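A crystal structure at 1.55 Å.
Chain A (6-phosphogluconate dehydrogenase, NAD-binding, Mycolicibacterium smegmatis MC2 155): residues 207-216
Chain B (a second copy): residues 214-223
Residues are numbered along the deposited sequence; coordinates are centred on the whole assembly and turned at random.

Chain A (207-216) LMPHAHGIVG
Chain B 214-223: IVGILSPIFT

Two helical segments from the two copies of the protein, residues 207-216 of chain A and 214-223 of chain B, pack side by side and nearly antiparallel, with 171° between their N-to-C directions and axes that approach to 9.6 Å. The register places Met A208 opposite Thr B223 (CA to CA 7.1 Å) and His A212 opposite Ser B219 (CA to CA 6.0 Å). Backbone torsions are close to -62/-40 throughout most of both stretches; Ile B217, at -97/-10, departs most. The helices are kinked at Pro A209 and His A210 and at Pro B220, where the bond to the preceding turn is missing; the proline nitrogens have no hydrogen to give, and His A210 N makes only a weak 2.9 Å bond to Leu A207 O.

The main bump is Val A215. Its CA-to-CB bond points toward chain B, chi1 is t (174°), and the side chain enters a hollow formed by Val B215, Leu B218, Ser B219 and Phe B222. It loses more surface than any other residue here, 101 of the 367 Å² buried in total. Its CG1 lies 3.6 Å from Ser B219 OG, 3.8 Å from Val B215 O and 4.2 Å from both Leu B218 CB and Val B215 CG1, while CG2 approaches Phe B222 CE2 at 3.7 Å, obliquely to the ring. The walls of the hollow are set by Val B215 in t (170°), Leu B218 in m,t, Ser B219 at chi1 -86° (m) and Phe B222 at chi1 -68° (m) with chi2 -13°.

Two turns earlier along chain A, Met A208 packs against the last turn of the chain B stretch. With all three chi angles in m, its side chain curls so that CE rests 3.9 Å from Phe B222 CB and 4.0 Å from the backbone N of Thr B223. Phe B222 thus meets Met A208 through its CB and Val A215 through its ring.

Between these apolar contacts lies a polar one. The CA-to-CB bond of His A212 points sideways, but chi1 -67° (m) and chi2 -54° bring the ring to chain B. ND1 of His A212 and OG of Ser B219 form a hydrogen bond of 2.8 Å in which either could be the donor. Thr B223, with chi1 in m, places OG1 3.0 Å from His A212 CE1, so both hydroxyls lie at the ring edge, near its plane. A water reinforces the pairing, donating to His A212 O at 2.9 Å and hydrogen-bonding to Ser B219 OG at 2.8 Å. Gly A213 and Gly A216 lie on the side of their helix turned from this contact.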

# COMPACT_ATOMS: atom_id res chain seq x y z
N LEU A 207 -7.00 -14.17 -5.53
CA LEU A 207 -5.94 -13.45 -4.80
C LEU A 207 -6.48 -12.68 -3.60
O LEU A 207 -5.73 -12.44 -2.63
CB LEU A 207 -5.23 -12.51 -5.77
CG LEU A 207 -3.92 -11.93 -5.25
CD1 LEU A 207 -2.86 -13.01 -5.21
CD2 LEU A 207 -3.47 -10.78 -6.15
N MET A 208 -7.70 -12.14 -3.69
CA MET A 208 -8.14 -11.06 -2.79
C MET A 208 -8.08 -11.42 -1.32
O MET A 208 -7.64 -10.59 -0.56
CB MET A 208 -9.53 -10.53 -3.11
CG MET A 208 -9.47 -9.71 -4.34
SD MET A 208 -8.31 -8.36 -4.15
CE MET A 208 -8.69 -7.56 -2.72
N PRO A 209 -8.46 -12.63 -0.81
CA PRO A 209 -8.32 -12.92 0.59
C PRO A 209 -6.88 -12.74 1.09
O PRO A 209 -6.64 -12.19 2.16
CB PRO A 209 -8.79 -14.36 0.72
CG PRO A 209 -9.72 -14.55 -0.47
CD PRO A 209 -9.09 -13.73 -1.58
N HIS A 210 -5.95 -13.08 0.22
CA HIS A 210 -4.54 -12.96 0.61
C HIS A 210 -4.06 -11.52 0.50
O HIS A 210 -3.20 -11.06 1.29
CB HIS A 210 -3.66 -13.91 -0.24
CG HIS A 210 -4.10 -15.32 -0.14
ND1 HIS A 210 -3.90 -16.02 1.05
CD2 HIS A 210 -4.84 -16.09 -0.95
CE1 HIS A 210 -4.44 -17.22 0.86
NE2 HIS A 210 -5.01 -17.30 -0.33
N ALA A 211 -4.56 -10.78 -0.52
CA ALA A 211 -4.24 -9.35 -0.62
C ALA A 211 -4.77 -8.59 0.58
O ALA A 211 -4.11 -7.70 1.13
CB ALA A 211 -4.82 -8.77 -1.89
N HIS A 212 -5.95 -8.96 1.11
CA HIS A 212 -6.43 -8.36 2.36
C HIS A 212 -5.49 -8.67 3.54
O HIS A 212 -5.32 -7.90 4.43
CB HIS A 212 -7.84 -8.80 2.67
CG HIS A 212 -8.85 -8.29 1.73
ND1 HIS A 212 -8.95 -6.92 1.45
CD2 HIS A 212 -9.86 -8.91 1.05
CE1 HIS A 212 -9.91 -6.76 0.51
NE2 HIS A 212 -10.55 -7.93 0.32
N GLY A 213 -4.89 -9.89 3.50
CA GLY A 213 -3.90 -10.21 4.52
C GLY A 213 -2.72 -9.27 4.47
O GLY A 213 -2.25 -8.87 5.53
N ILE A 214 -2.24 -8.96 3.25
CA ILE A 214 -1.11 -8.01 3.13
C ILE A 214 -1.54 -6.64 3.69
O ILE A 214 -0.79 -6.03 4.41
CB ILE A 214 -0.65 -7.92 1.69
CG1 ILE A 214 -0.01 -9.23 1.24
CG2 ILE A 214 0.31 -6.74 1.52
CD1 ILE A 214 1.24 -9.68 1.98
N VAL A 215 -2.72 -6.16 3.31
CA VAL A 215 -3.17 -4.88 3.88
C VAL A 215 -3.15 -4.92 5.39
O VAL A 215 -2.71 -4.00 6.04
CB VAL A 215 -4.55 -4.53 3.31
CG1 VAL A 215 -5.09 -3.29 3.99
CG2 VAL A 215 -4.48 -4.29 1.84
N GLY A 216 -3.57 -6.09 5.95
CA GLY A 216 -3.56 -6.30 7.40
C GLY A 216 -2.22 -6.27 8.05
O GLY A 216 -2.23 -6.15 9.30
N ILE B 214 -5.29 5.84 5.91
CA ILE B 214 -5.13 5.43 4.49
C ILE B 214 -5.09 3.90 4.44
O ILE B 214 -5.76 3.33 3.58
CB ILE B 214 -3.88 6.05 3.87
CG1 ILE B 214 -4.03 7.57 3.74
CG2 ILE B 214 -3.56 5.40 2.56
CD1 ILE B 214 -5.11 8.05 2.85
N VAL B 215 -4.29 3.24 5.30
CA VAL B 215 -4.29 1.77 5.26
C VAL B 215 -5.71 1.23 5.43
O VAL B 215 -6.10 0.29 4.72
CB VAL B 215 -3.29 1.23 6.26
CG1 VAL B 215 -3.48 -0.29 6.38
CG2 VAL B 215 -1.85 1.61 5.98
N GLY B 216 -6.48 1.91 6.27
CA GLY B 216 -7.86 1.51 6.54
C GLY B 216 -8.80 1.67 5.37
O GLY B 216 -9.89 1.07 5.42
N ILE B 217 -8.51 2.43 4.35
CA ILE B 217 -9.41 2.54 3.18
C ILE B 217 -8.96 1.59 2.06
O ILE B 217 -9.69 1.42 1.08
CB ILE B 217 -9.55 3.97 2.63
CG1 ILE B 217 -8.28 4.52 2.00
CG2 ILE B 217 -10.07 4.90 3.75
CD1 ILE B 217 -8.40 5.87 1.27
N LEU B 218 -7.77 1.00 2.17
CA LEU B 218 -7.27 0.21 1.02
C LEU B 218 -8.12 -1.03 0.76
O LEU B 218 -8.36 -1.30 -0.40
CB LEU B 218 -5.83 -0.23 1.26
CG LEU B 218 -4.78 0.87 1.30
CD1 LEU B 218 -3.42 0.29 1.62
CD2 LEU B 218 -4.72 1.65 0.02
N SER B 219 -8.50 -1.77 1.77
CA SER B 219 -9.18 -3.06 1.47
C SER B 219 -10.46 -2.85 0.71
O SER B 219 -10.65 -3.54 -0.31
CB SER B 219 -9.38 -3.90 2.72
OG SER B 219 -8.22 -4.66 2.98
N PRO B 220 -11.38 -1.92 1.10
CA PRO B 220 -12.58 -1.84 0.27
C PRO B 220 -12.37 -1.34 -1.14
O PRO B 220 -13.06 -1.75 -2.06
CB PRO B 220 -13.46 -0.87 1.07
CG PRO B 220 -12.95 -1.03 2.47
CD PRO B 220 -11.45 -1.16 2.33
N ILE B 221 -11.34 -0.46 -1.29
CA ILE B 221 -10.99 0.05 -2.62
C ILE B 221 -10.45 -1.12 -3.47
O ILE B 221 -10.80 -1.27 -4.65
CB ILE B 221 -10.06 1.25 -2.51
CG1 ILE B 221 -10.88 2.42 -1.93
CG2 ILE B 221 -9.46 1.58 -3.82
CD1 ILE B 221 -10.10 3.57 -1.49
N PHE B 222 -9.53 -1.93 -2.91
CA PHE B 222 -8.94 -3.07 -3.63
C PHE B 222 -10.05 -4.07 -4.00
O PHE B 222 -10.05 -4.62 -5.08
CB PHE B 222 -7.86 -3.73 -2.80
CG PHE B 222 -6.60 -2.93 -2.56
CD1 PHE B 222 -6.29 -1.77 -3.26
CD2 PHE B 222 -5.63 -3.46 -1.78
CE1 PHE B 222 -5.10 -1.10 -3.02
CE2 PHE B 222 -4.42 -2.81 -1.56
CZ PHE B 222 -4.16 -1.64 -2.19
N THR B 223 -10.98 -4.33 -3.09
CA THR B 223 -12.09 -5.25 -3.38
C THR B 223 -12.87 -4.76 -4.58
O THR B 223 -13.14 -5.56 -5.49
CB THR B 223 -13.02 -5.33 -2.18
OG1 THR B 223 -12.29 -5.97 -1.14
CG2 THR B 223 -14.31 -6.07 -2.52
O HOH W 1 -7.40 -6.03 5.27